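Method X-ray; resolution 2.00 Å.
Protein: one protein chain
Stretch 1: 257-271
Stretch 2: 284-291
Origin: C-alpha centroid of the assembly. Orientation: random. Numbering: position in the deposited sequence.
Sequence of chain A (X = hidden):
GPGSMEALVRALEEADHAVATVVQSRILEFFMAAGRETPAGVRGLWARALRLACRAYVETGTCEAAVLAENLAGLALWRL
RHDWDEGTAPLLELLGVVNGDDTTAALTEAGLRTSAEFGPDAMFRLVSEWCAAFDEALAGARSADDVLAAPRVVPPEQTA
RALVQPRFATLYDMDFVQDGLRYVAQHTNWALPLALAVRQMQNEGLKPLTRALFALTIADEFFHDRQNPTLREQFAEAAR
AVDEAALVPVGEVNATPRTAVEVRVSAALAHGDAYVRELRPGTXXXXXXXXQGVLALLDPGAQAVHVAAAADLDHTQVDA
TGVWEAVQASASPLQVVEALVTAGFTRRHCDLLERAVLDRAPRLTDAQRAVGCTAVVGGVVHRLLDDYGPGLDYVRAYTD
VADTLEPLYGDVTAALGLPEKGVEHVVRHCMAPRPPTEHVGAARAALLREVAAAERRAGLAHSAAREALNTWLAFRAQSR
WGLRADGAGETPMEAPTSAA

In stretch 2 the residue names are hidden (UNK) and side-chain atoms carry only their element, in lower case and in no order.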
# COMPACT_ATOMS: atom_id res chain seq x y z
N PRO A 257 -27.32 28.77 1.33
CA PRO A 257 -26.63 27.53 0.99
C PRO A 257 -27.64 26.46 0.59
O PRO A 257 -28.56 26.20 1.36
CB PRO A 257 -25.94 27.16 2.30
CG PRO A 257 -25.62 28.49 2.92
CD PRO A 257 -26.79 29.38 2.56
N ARG A 258 -27.47 25.87 -0.59
CA ARG A 258 -28.46 24.94 -1.16
C ARG A 258 -28.06 23.47 -0.94
O ARG A 258 -28.88 22.66 -0.49
CB ARG A 258 -28.64 25.20 -2.66
CG ARG A 258 -28.87 26.66 -3.04
CD ARG A 258 -28.47 26.96 -4.51
NE ARG A 258 -27.05 26.71 -4.76
CZ ARG A 258 -26.40 27.08 -5.86
NH1 ARG A 258 -25.10 26.82 -5.99
NH2 ARG A 258 -27.04 27.73 -6.83
N THR A 259 -26.82 23.13 -1.26
CA THR A 259 -26.34 21.76 -1.10
C THR A 259 -25.63 21.54 0.24
O THR A 259 -25.30 22.50 0.94
CB THR A 259 -25.39 21.36 -2.26
OG1 THR A 259 -24.15 22.08 -2.15
CG2 THR A 259 -26.04 21.68 -3.60
N ALA A 260 -25.41 20.27 0.59
CA ALA A 260 -24.70 19.92 1.82
C ALA A 260 -23.31 20.54 1.84
O ALA A 260 -22.82 20.96 2.89
CB ALA A 260 -24.60 18.41 1.98
N VAL A 261 -22.69 20.60 0.67
CA VAL A 261 -21.38 21.23 0.55
C VAL A 261 -21.48 22.70 0.92
O VAL A 261 -20.71 23.20 1.74
CB VAL A 261 -20.82 21.11 -0.90
CG1 VAL A 261 -19.57 21.95 -1.05
CG2 VAL A 261 -20.52 19.66 -1.25
N GLU A 262 -22.42 23.40 0.29
CA GLU A 262 -22.57 24.83 0.52
C GLU A 262 -22.90 25.15 1.97
O GLU A 262 -22.37 26.10 2.54
CB GLU A 262 -23.61 25.42 -0.42
CG GLU A 262 -23.34 25.14 -1.87
CD GLU A 262 -24.20 25.98 -2.78
OE1 GLU A 262 -25.42 26.05 -2.53
OE2 GLU A 262 -23.65 26.58 -3.72
N VAL A 263 -23.76 24.35 2.58
CA VAL A 263 -24.08 24.54 3.99
C VAL A 263 -22.83 24.37 4.85
O VAL A 263 -22.55 25.19 5.73
CB VAL A 263 -25.19 23.60 4.48
CG1 VAL A 263 -25.27 23.63 6.00
CG2 VAL A 263 -26.52 24.01 3.86
N ARG A 264 -22.07 23.31 4.59
CA ARG A 264 -20.86 23.04 5.35
C ARG A 264 -19.85 24.17 5.22
O ARG A 264 -19.26 24.59 6.20
CB ARG A 264 -20.23 21.70 4.92
CG ARG A 264 -19.03 21.30 5.74
CD ARG A 264 -17.71 21.79 5.13
NE ARG A 264 -16.59 21.41 5.98
CZ ARG A 264 -16.25 22.05 7.10
NH1 ARG A 264 -16.92 23.13 7.47
NH2 ARG A 264 -15.22 21.63 7.83
N VAL A 265 -19.67 24.67 4.00
CA VAL A 265 -18.71 25.75 3.75
C VAL A 265 -19.20 27.06 4.37
O VAL A 265 -18.44 27.76 5.05
CB VAL A 265 -18.43 25.92 2.22
CG1 VAL A 265 -17.63 27.18 1.96
CG2 VAL A 265 -17.68 24.70 1.69
N SER A 266 -20.47 27.38 4.13
CA SER A 266 -21.07 28.62 4.64
C SER A 266 -21.02 28.69 6.17
O SER A 266 -20.73 29.73 6.74
CB SER A 266 -22.52 28.74 4.18
OG SER A 266 -22.58 28.95 2.78
N ALA A 267 -21.31 27.57 6.81
CA ALA A 267 -21.31 27.49 8.27
C ALA A 267 -19.93 27.77 8.85
O ALA A 267 -19.79 28.51 9.82
CB ALA A 267 -21.80 26.13 8.71
N ALA A 268 -18.90 27.20 8.24
CA ALA A 268 -17.54 27.43 8.71
C ALA A 268 -17.13 28.88 8.45
O ALA A 268 -16.50 29.51 9.29
CB ALA A 268 -16.56 26.46 8.05
N LEU A 269 -17.49 29.41 7.29
CA LEU A 269 -17.12 30.78 6.98
C LEU A 269 -17.86 31.77 7.89
O LEU A 269 -17.29 32.77 8.31
CB LEU A 269 -17.35 31.11 5.50
CG LEU A 269 -16.35 30.50 4.52
CD1 LEU A 269 -16.85 30.59 3.08
CD2 LEU A 269 -14.98 31.16 4.64
N ALA A 270 -19.13 31.47 8.18
CA ALA A 270 -19.96 32.35 9.01
C ALA A 270 -19.46 32.39 10.45
O ALA A 270 -19.67 33.37 11.16
CB ALA A 270 -21.42 31.92 8.96
N HIS A 271 -18.80 31.33 10.87
CA HIS A 271 -18.32 31.22 12.25
C HIS A 271 -16.82 31.40 12.40
O HIS A 271 -16.31 31.47 13.51
CB HIS A 271 -18.74 29.88 12.86
CG HIS A 271 -20.19 29.81 13.21
ND1 HIS A 271 -21.18 29.58 12.27
CD2 HIS A 271 -20.84 29.97 14.39
CE1 HIS A 271 -22.36 29.58 12.86
NE2 HIS A 271 -22.18 29.82 14.15
N UNK A 284 -28.52 33.50 9.53
CA UNK A 284 -28.18 33.91 8.18
C UNK A 284 -26.71 33.62 7.90
O UNK A 284 -25.83 33.94 8.70
c UNK A 284 -28.50 35.41 7.94
c UNK A 284 -29.96 35.70 8.27
c UNK A 284 -28.19 35.80 6.52
N UNK A 285 -26.45 32.98 6.77
CA UNK A 285 -25.09 32.74 6.31
C UNK A 285 -25.07 32.78 4.79
O UNK A 285 -25.90 32.15 4.13
c UNK A 285 -24.58 31.40 6.82
N UNK A 286 -24.15 33.56 4.24
CA UNK A 286 -24.05 33.72 2.81
C UNK A 286 -23.32 32.52 2.22
O UNK A 286 -22.50 31.90 2.89
n UNK A 286 -22.25 39.16 -0.15
c UNK A 286 -22.26 38.85 1.14
c UNK A 286 -23.07 37.44 2.99
n UNK A 286 -21.50 39.54 1.99
c UNK A 286 -23.33 35.02 2.48
n UNK A 286 -23.01 37.85 1.59
c UNK A 286 -23.92 36.21 3.20
N UNK A 287 -23.63 32.18 0.98
CA UNK A 287 -22.93 31.10 0.31
C UNK A 287 -22.01 31.69 -0.75
O UNK A 287 -22.22 32.82 -1.22
c UNK A 287 -24.51 30.66 -1.61
n UNK A 287 -24.55 29.51 -5.02
c UNK A 287 -23.91 30.13 -0.33
n UNK A 287 -26.35 30.79 -5.63
c UNK A 287 -25.36 29.61 -2.30
n UNK A 287 -26.06 30.22 -3.43
c UNK A 287 -25.65 30.18 -4.69
N UNK A 288 -20.98 30.93 -1.10
CA UNK A 288 -20.08 31.32 -2.16
C UNK A 288 -20.83 31.34 -3.49
O UNK A 288 -21.63 30.44 -3.77
c UNK A 288 -16.91 29.25 -1.22
c UNK A 288 -18.90 30.36 -2.24
c UNK A 288 -17.27 31.71 -0.89
c UNK A 288 -17.94 30.35 -1.05
N UNK A 289 -20.58 32.37 -4.29
CA UNK A 289 -21.08 32.44 -5.66
C UNK A 289 -20.65 31.19 -6.44
O UNK A 289 -19.55 30.66 -6.23
c UNK A 289 -19.35 37.01 -8.41
c UNK A 289 -20.10 36.17 -6.21
n UNK A 289 -18.54 37.88 -7.81
n UNK A 289 -19.41 36.97 -9.73
c UNK A 289 -20.92 35.01 -5.68
n UNK A 289 -20.10 36.20 -7.67
c UNK A 289 -20.53 33.70 -6.35
N UNK A 290 -21.53 30.71 -7.32
CA UNK A 290 -21.19 29.62 -8.22
C UNK A 290 -21.39 30.03 -9.68
O UNK A 290 -21.51 29.18 -10.56
o UNK A 290 -23.37 28.54 -7.94
c UNK A 290 -21.96 28.30 -7.91
c UNK A 290 -21.57 27.72 -6.53
N UNK A 291 -21.40 31.34 -9.92
CA UNK A 291 -21.49 31.87 -11.28
C UNK A 291 -20.09 32.03 -11.87
O UNK A 291 -19.10 32.01 -11.14
c UNK A 291 -21.49 34.32 -10.62
o UNK A 291 -21.60 34.43 -9.38
o UNK A 291 -20.80 35.10 -11.30
c UNK A 291 -22.24 33.21 -11.32
O HOH W 1 -21.30 27.68 -3.27
O HOH W 2 -20.93 28.43 0.25
O HOH W 3 -21.23 32.35 5.21

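Position 284 carries three side-chain carbons, one bearing the other two, a fork at CB. The CA-to-CB bond points away from the helix and the side chain touches nothing on it. A beta-branched, all-carbon group of this size is valine, Val284.

Position 285 has a single side-chain carbon directed toward the helix. Its CB lies 3.9 Å from CB of Ala270, and its backbone O sits 3.3 Å from CD of Pro257. One carbon and nothing beyond it identifies Ala285.

At position 286 three carbons lead to a nitrogen and then to a carbon carrying two more nitrogens, a guanidinium. The CA-to-CB bond points away from stretch 1, leaving the backbone to make the contact: O lies 3.0 Å from OG of Ser266. The residue is Arg286.

Position 287 repeats this pattern, three carbons, a nitrogen and a carbon with two nitrogens, but here the CA-to-CB bond points toward stretch 1. Its CB packs 4.0 Å from CG of Pro257, and its terminal group lies flat on the guanidinium of Arg258, with centres 3.4 Å apart and planes at 25°. This is Arg287, whose NH1 forms a salt bridge with OE2 of Glu262 at 3.3 Å; the hydrogen bond within it is weak.

Position 288 shows four carbons, forked at the second. The branch ends approach CG1 of Val265 and CD1 of Leu269. The fork one carbon beyond CB defines Leu288, with CD1 3.9 Å from Val265 CG1 and CD2 4.1 Å from Leu269 CD1.

Position 289 again has three carbons, a nitrogen and a carbon with two nitrogens, but its CA-to-CB bond points away from stretch 1 and it makes no contact with the helix. It is Arg289.

Position 290 has one carbon carrying both an oxygen and a carbon, the beta-branched alcohol of Thr290; its OG1 lies near the plane of the Arg258 guanidinium, at the edge, and accepts from Arg258 NH1 at 3.1 Å.

Position 291 has two carbons, the second carrying two oxygens, and is out of reach of stretch 1. This short carboxylate is Asp291, paired with Arg289 through NH2 and OD2 at 2.8 Å.

The contact joins a small apolar surface to a charged cluster. Arg258 NH1 and Arg287 NH1, both donors, lie just 2.9 Å apart without bonding; Glu262 offsets their like charges, its OE2 also lying 2.7 Å from Arg258 NH1. Water extends the polar seam: one molecule donates to Glu262 OE2 (2.6 Å) and Leu288 O (2.8 Å), and another to Ser266 O (3.1 Å) and Arg286 O (2.7 Å).

Stretch 2 284-291: VARRLRTD
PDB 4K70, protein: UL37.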